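Local coordinates for VP35 (Myotis lucifugus, PDB 6DKU), which probably antagonises innate immune signalling as a bat-genome homologue of filoviral VP35, this chain being its interferon inhibitory domain, at residues T25-V37 against V114-I128. The protein carries 1 engineered substitution. Sequence-based numbering, arbitrary orientation.
Sequences TAFHELVSAIAMV and VYIYLTPEGSLGLKI
Glu29 reaches across from helix 26-37 to Tyr115, the two side chains crossing at about a right angle. Its CB lies 3.6 Å from Tyr115 CE2 and 3.8 Å from Val114 CG1; CG and CD pass on near Tyr115 CE2, the chain bending at chi2, and OE1 ends at the ring edge. There OE1 accepts a hydrogen bond from Tyr115 OH (3.2 Å) on its anti side, with carboxylate and ring planes 62° apart. OE2 turns to a salt bridge with Arg24 NE and a hydrogen bond with Tyr95 OH, so both carboxylate oxygens of this buried acid are engaged. Ser32 OG gives Tyr115 OH a weak bond, while Met36 SD makes an oblique Met-aromatic contact with the Tyr115 ring, nearest CE1. Here the helical part of the VP35 interferon inhibitory domain meets its small mixed sheet, the helix crossing strand 114-119 at 83°. A classic beta bulge sets Val114 and Tyr115 both opposite Leu126, whose O accepts from both backbone N atoms. Val114 CG1, anti to its own N (chi1 -177°), lies against the helix backbone, 3.5 Å from Leu30 N. At the C-terminus, Ile128 CD1 makes a CH-pi contact over one face of the Phe27 ring, 4.0 Å from its centroid, and also packs against Ala26 CB and Leu30 CD2.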
loop_
_atom_site.group_PDB
_atom_site.type_symbol
_atom_site.label_atom_id
_atom_site.label_comp_id
_atom_site.label_asym_id
_atom_site.label_seq_id
_atom_site.Cartn_x
_atom_site.Cartn_y
_atom_site.Cartn_z
ATOM N N THR A 25 -7.566 5.309 -6.117
ATOM C CA THR A 25 -6.723 6.301 -5.450
ATOM C C THR A 25 -5.552 5.639 -4.740
ATOM O O THR A 25 -5.340 4.426 -4.860
ATOM C CB THR A 25 -7.513 7.124 -4.420
ATOM O OG1 THR A 25 -7.815 6.311 -3.279
ATOM C CG2 THR A 25 -8.802 7.665 -5.009
ATOM N N ALA A 26 -4.802 6.423 -3.965
ATOM C CA ALA A 26 -3.660 5.865 -3.258
ATOM C C ALA A 26 -4.048 4.845 -2.197
ATOM O O ALA A 26 -3.161 4.157 -1.687
ATOM C CB ALA A 26 -2.842 6.978 -2.608
ATOM N N PHE A 27 -5.326 4.736 -1.824
ATOM C CA PHE A 27 -5.687 3.696 -0.863
ATOM C C PHE A 27 -5.648 2.324 -1.523
ATOM O O PHE A 27 -5.120 1.365 -0.944
ATOM C CB PHE A 27 -7.061 3.981 -0.252
ATOM C CG PHE A 27 -7.041 5.039 0.826
ATOM C CD1 PHE A 27 -6.643 4.730 2.119
ATOM C CD2 PHE A 27 -7.415 6.348 0.543
ATOM C CE1 PHE A 27 -6.620 5.706 3.114
ATOM C CE2 PHE A 27 -7.397 7.329 1.531
ATOM C CZ PHE A 27 -6.995 7.005 2.817
ATOM N N HIS A 28 -6.188 2.218 -2.743
ATOM C CA HIS A 28 -6.044 0.992 -3.523
ATOM C C HIS A 28 -4.575 0.615 -3.663
ATOM O O HIS A 28 -4.192 -0.548 -3.474
ATOM C CB HIS A 28 -6.669 1.169 -4.908
ATOM C CG HIS A 28 -8.098 1.607 -4.886
ATOM N ND1 HIS A 28 -8.472 2.919 -4.681
ATOM C CD2 HIS A 28 -9.245 0.910 -5.063
ATOM C CE1 HIS A 28 -9.790 3.008 -4.727
ATOM N NE2 HIS A 28 -10.281 1.803 -4.953
ATOM N N GLU A 29 -3.738 1.604 -3.987
ATOM C CA GLU A 29 -2.310 1.366 -4.103
ATOM C C GLU A 29 -1.700 0.941 -2.777
ATOM O O GLU A 29 -0.779 0.124 -2.767
ATOM C CB GLU A 29 -1.602 2.611 -4.633
ATOM C CG GLU A 29 -2.345 3.322 -5.740
ATOM C CD GLU A 29 -2.291 2.587 -7.065
ATOM O OE1 GLU A 29 -1.729 1.467 -7.109
ATOM O OE2 GLU A 29 -2.813 3.134 -8.065
ATOM N N LEU A 30 -2.182 1.473 -1.655
ATOM C CA LEU A 30 -1.646 1.042 -0.369
ATOM C C LEU A 30 -1.988 -0.416 -0.102
ATOM O O LEU A 30 -1.153 -1.175 0.406
ATOM C CB LEU A 30 -2.172 1.931 0.756
ATOM C CG LEU A 30 -1.628 1.617 2.150
ATOM C CD1 LEU A 30 -0.111 1.470 2.138
ATOM C CD2 LEU A 30 -2.042 2.697 3.126
ATOM N N VAL A 31 -3.214 -0.822 -0.436
ATOM C CA VAL A 31 -3.582 -2.233 -0.347
ATOM C C VAL A 31 -2.624 -3.075 -1.182
ATOM O O VAL A 31 -2.061 -4.073 -0.711
ATOM C CB VAL A 31 -5.042 -2.430 -0.793
ATOM C CG1 VAL A 31 -5.376 -3.904 -0.906
ATOM C CG2 VAL A 31 -5.990 -1.720 0.163
ATOM N N SER A 32 -2.406 -2.655 -2.431
ATOM C CA SER A 32 -1.512 -3.381 -3.326
ATOM C C SER A 32 -0.082 -3.426 -2.787
ATOM O O SER A 32 0.617 -4.432 -2.949
ATOM C CB SER A 32 -1.550 -2.737 -4.714
ATOM O OG SER A 32 -0.869 -3.538 -5.665
ATOM N N ALA A 33 0.371 -2.345 -2.145
ATOM C CA ALA A 33 1.727 -2.311 -1.607
ATOM C C ALA A 33 1.866 -3.266 -0.435
ATOM O O ALA A 33 2.846 -4.019 -0.348
ATOM C CB ALA A 33 2.086 -0.887 -1.178
ATOM N N ILE A 34 0.881 -3.249 0.468
ATOM C CA ILE A 34 0.853 -4.195 1.576
ATOM C C ILE A 34 0.931 -5.622 1.053
ATOM O O ILE A 34 1.695 -6.445 1.572
ATOM C CB ILE A 34 -0.407 -3.967 2.434
ATOM C CG1 ILE A 34 -0.341 -2.600 3.116
ATOM C CG2 ILE A 34 -0.546 -5.055 3.483
ATOM C CD1 ILE A 34 -1.569 -2.267 3.923
ATOM N N ALA A 35 0.163 -5.935 0.003
ATOM C CA ALA A 35 0.208 -7.290 -0.541
ATOM C C ALA A 35 1.564 -7.594 -1.159
ATOM O O ALA A 35 2.100 -8.692 -0.979
ATOM C CB ALA A 35 -0.898 -7.491 -1.571
ATOM N N MET A 36 2.130 -6.636 -1.894
ATOM C CA MET A 36 3.404 -6.867 -2.564
ATOM C C MET A 36 4.523 -7.113 -1.563
ATOM O O MET A 36 5.442 -7.899 -1.828
ATOM C CB MET A 36 3.764 -5.670 -3.446
ATOM C CG MET A 36 2.984 -5.548 -4.740
ATOM S SD MET A 36 3.063 -3.859 -5.370
ATOM C CE MET A 36 4.797 -3.696 -5.763
ATOM N N VAL A 37 4.468 -6.444 -0.405
ATOM C CA VAL A 37 5.624 -6.395 0.493
ATOM C C VAL A 37 5.637 -7.541 1.509
ATOM O O VAL A 37 6.669 -7.767 2.168
ATOM C CB VAL A 37 5.660 -5.016 1.187
ATOM C CG1 VAL A 37 4.770 -5.003 2.420
ATOM C CG2 VAL A 37 7.089 -4.583 1.482
ATOM N N VAL A 114 3.856 4.865 -0.109
ATOM C CA VAL A 114 3.083 3.805 -0.747
ATOM C C VAL A 114 3.901 3.221 -1.889
ATOM O O VAL A 114 4.201 2.021 -1.908
ATOM C CB VAL A 114 1.722 4.317 -1.247
ATOM C CG1 VAL A 114 0.916 3.165 -1.842
ATOM C CG2 VAL A 114 0.955 4.996 -0.114
ATOM N N TYR A 115 4.276 4.057 -2.846
ATOM C CA TYR A 115 5.072 3.603 -3.974
ATOM C C TYR A 115 6.300 4.479 -4.132
ATOM O O TYR A 115 6.235 5.705 -3.982
ATOM C CB TYR A 115 4.284 3.637 -5.286
ATOM C CG TYR A 115 3.288 2.524 -5.473
ATOM C CD1 TYR A 115 3.401 1.326 -4.776
ATOM C CD2 TYR A 115 2.227 2.675 -6.359
ATOM C CE1 TYR A 115 2.476 0.314 -4.951
ATOM C CE2 TYR A 115 1.304 1.674 -6.539
ATOM C CZ TYR A 115 1.431 0.496 -5.834
ATOM O OH TYR A 115 0.504 -0.500 -6.024
ATOM N N ILE A 116 7.409 3.837 -4.447
ATOM C CA ILE A 116 8.566 4.498 -5.026
ATOM C C ILE A 116 8.525 4.178 -6.517
ATOM O O ILE A 116 8.822 3.049 -6.926
ATOM C CB ILE A 116 9.873 4.029 -4.384
ATOM C CG1 ILE A 116 9.842 4.258 -2.875
ATOM C CG2 ILE A 116 11.039 4.777 -4.980
ATOM C CD1 ILE A 116 9.170 5.542 -2.444
ATOM N N TYR A 117 8.117 5.151 -7.330
ATOM C CA TYR A 117 8.099 4.954 -8.773
ATOM C C TYR A 117 9.500 5.108 -9.345
ATOM O O TYR A 117 10.253 5.998 -8.943
ATOM C CB TYR A 117 7.170 5.958 -9.450
ATOM C CG TYR A 117 5.704 5.673 -9.265
ATOM C CD1 TYR A 117 5.098 4.599 -9.896
ATOM C CD2 TYR A 117 4.923 6.492 -8.470
ATOM C CE1 TYR A 117 3.751 4.345 -9.722
ATOM C CE2 TYR A 117 3.584 6.250 -8.293
ATOM C CZ TYR A 117 3.002 5.180 -8.919
ATOM O OH TYR A 117 1.662 4.952 -8.730
ATOM N N LEU A 118 9.838 4.247 -10.302
ATOM C CA LEU A 118 11.127 4.277 -10.990
ATOM C C LEU A 118 10.916 4.781 -12.412
ATOM O O LEU A 118 10.302 4.095 -13.236
ATOM C CB LEU A 118 11.774 2.896 -10.969
ATOM C CG LEU A 118 12.858 2.765 -9.909
ATOM C CD1 LEU A 118 14.143 3.414 -10.416
ATOM C CD2 LEU A 118 12.390 3.424 -8.603
ATOM N N THR A 119 11.416 5.985 -12.687
ATOM C CA THR A 119 11.319 6.640 -13.979
ATOM C C THR A 119 12.714 6.854 -14.552
ATOM O O THR A 119 13.687 6.971 -13.799
ATOM C CB THR A 119 10.606 7.994 -13.877
ATOM O OG1 THR A 119 11.563 8.998 -13.519
ATOM C CG2 THR A 119 9.503 7.945 -12.827
ATOM N N PRO A 120 12.840 6.894 -15.883
ATOM C CA PRO A 120 14.173 7.017 -16.492
ATOM C C PRO A 120 14.954 8.234 -16.037
ATOM O O PRO A 120 16.184 8.158 -15.961
ATOM C CB PRO A 120 13.863 7.060 -17.992
ATOM C CG PRO A 120 12.616 6.243 -18.109
ATOM C CD PRO A 120 11.809 6.572 -16.883
ATOM N N GLU A 121 14.302 9.339 -15.697
ATOM C CA GLU A 121 14.981 10.469 -15.073
ATOM C C GLU A 121 14.249 10.819 -13.780
ATOM O O GLU A 121 13.440 11.739 -13.727
ATOM C CB GLU A 121 15.094 11.689 -16.039
ATOM C CG GLU A 121 15.552 13.002 -15.368
ATOM C CD GLU A 121 16.251 14.002 -16.312
ATOM O OE1 GLU A 121 16.661 15.087 -15.832
ATOM O OE2 GLU A 121 16.412 13.706 -17.517
ATOM N N GLY A 122 14.548 10.079 -12.722
ATOM C CA GLY A 122 14.035 10.383 -11.401
ATOM C C GLY A 122 13.457 9.154 -10.718
ATOM O O GLY A 122 13.124 8.150 -11.337
ATOM N N SER A 123 13.373 9.271 -9.393
ATOM C CA SER A 123 12.783 8.266 -8.513
ATOM C C SER A 123 11.735 8.994 -7.672
ATOM O O SER A 123 12.063 9.600 -6.649
ATOM C CB SER A 123 13.851 7.614 -7.644
ATOM O OG SER A 123 13.526 6.262 -7.340
ATOM N N LEU A 124 10.483 8.947 -8.118
ATOM C CA LEU A 124 9.406 9.743 -7.542
ATOM C C LEU A 124 8.602 8.904 -6.563
ATOM O O LEU A 124 8.221 7.774 -6.875
ATOM C CB LEU A 124 8.492 10.288 -8.639
ATOM C CG LEU A 124 9.183 10.985 -9.815
ATOM C CD1 LEU A 124 8.160 11.710 -10.681
ATOM C CD2 LEU A 124 10.251 11.945 -9.320
ATOM N N GLY A 125 8.332 9.468 -5.393
ATOM C CA GLY A 125 7.608 8.770 -4.342
ATOM C C GLY A 125 6.184 9.258 -4.225
ATOM O O GLY A 125 5.896 10.445 -4.397
ATOM N N LEU A 126 5.278 8.329 -3.932
ATOM C CA LEU A 126 3.878 8.648 -3.708
ATOM C C LEU A 126 3.519 8.233 -2.292
ATOM O O LEU A 126 3.709 7.072 -1.917
ATOM C CB LEU A 126 2.979 7.949 -4.727
ATOM C CG LEU A 126 1.479 8.091 -4.472
ATOM C CD1 LEU A 126 0.942 9.339 -5.146
ATOM C CD2 LEU A 126 0.744 6.862 -4.953
ATOM N N LYS A 127 3.026 9.185 -1.506
ATOM C CA LYS A 127 2.577 8.928 -0.149
ATOM C C LYS A 127 1.074 8.674 -0.131
ATOM O O LYS A 127 0.368 8.880 -1.122
ATOM C CB LYS A 127 2.945 10.091 0.774
ATOM C CG LYS A 127 4.422 10.163 1.051
ATOM C CD LYS A 127 4.775 11.073 2.219
ATOM C CE LYS A 127 6.119 11.770 1.962
ATOM N NZ LYS A 127 7.029 11.746 3.150
ATOM N N ILE A 128 0.588 8.220 1.021
ATOM C CA ILE A 128 -0.813 7.858 1.156
ATOM C C ILE A 128 -1.705 9.098 1.173
ATOM O O ILE A 128 -1.374 10.122 1.777
ATOM C CB ILE A 128 -1.035 6.996 2.408
ATOM C CG1 ILE A 128 -2.510 6.606 2.515
ATOM C CG2 ILE A 128 -0.522 7.704 3.655
ATOM C CD1 ILE A 128 -3.043 5.940 1.249
ATOM O OXT ILE A 128 -2.781 9.109 0.567
#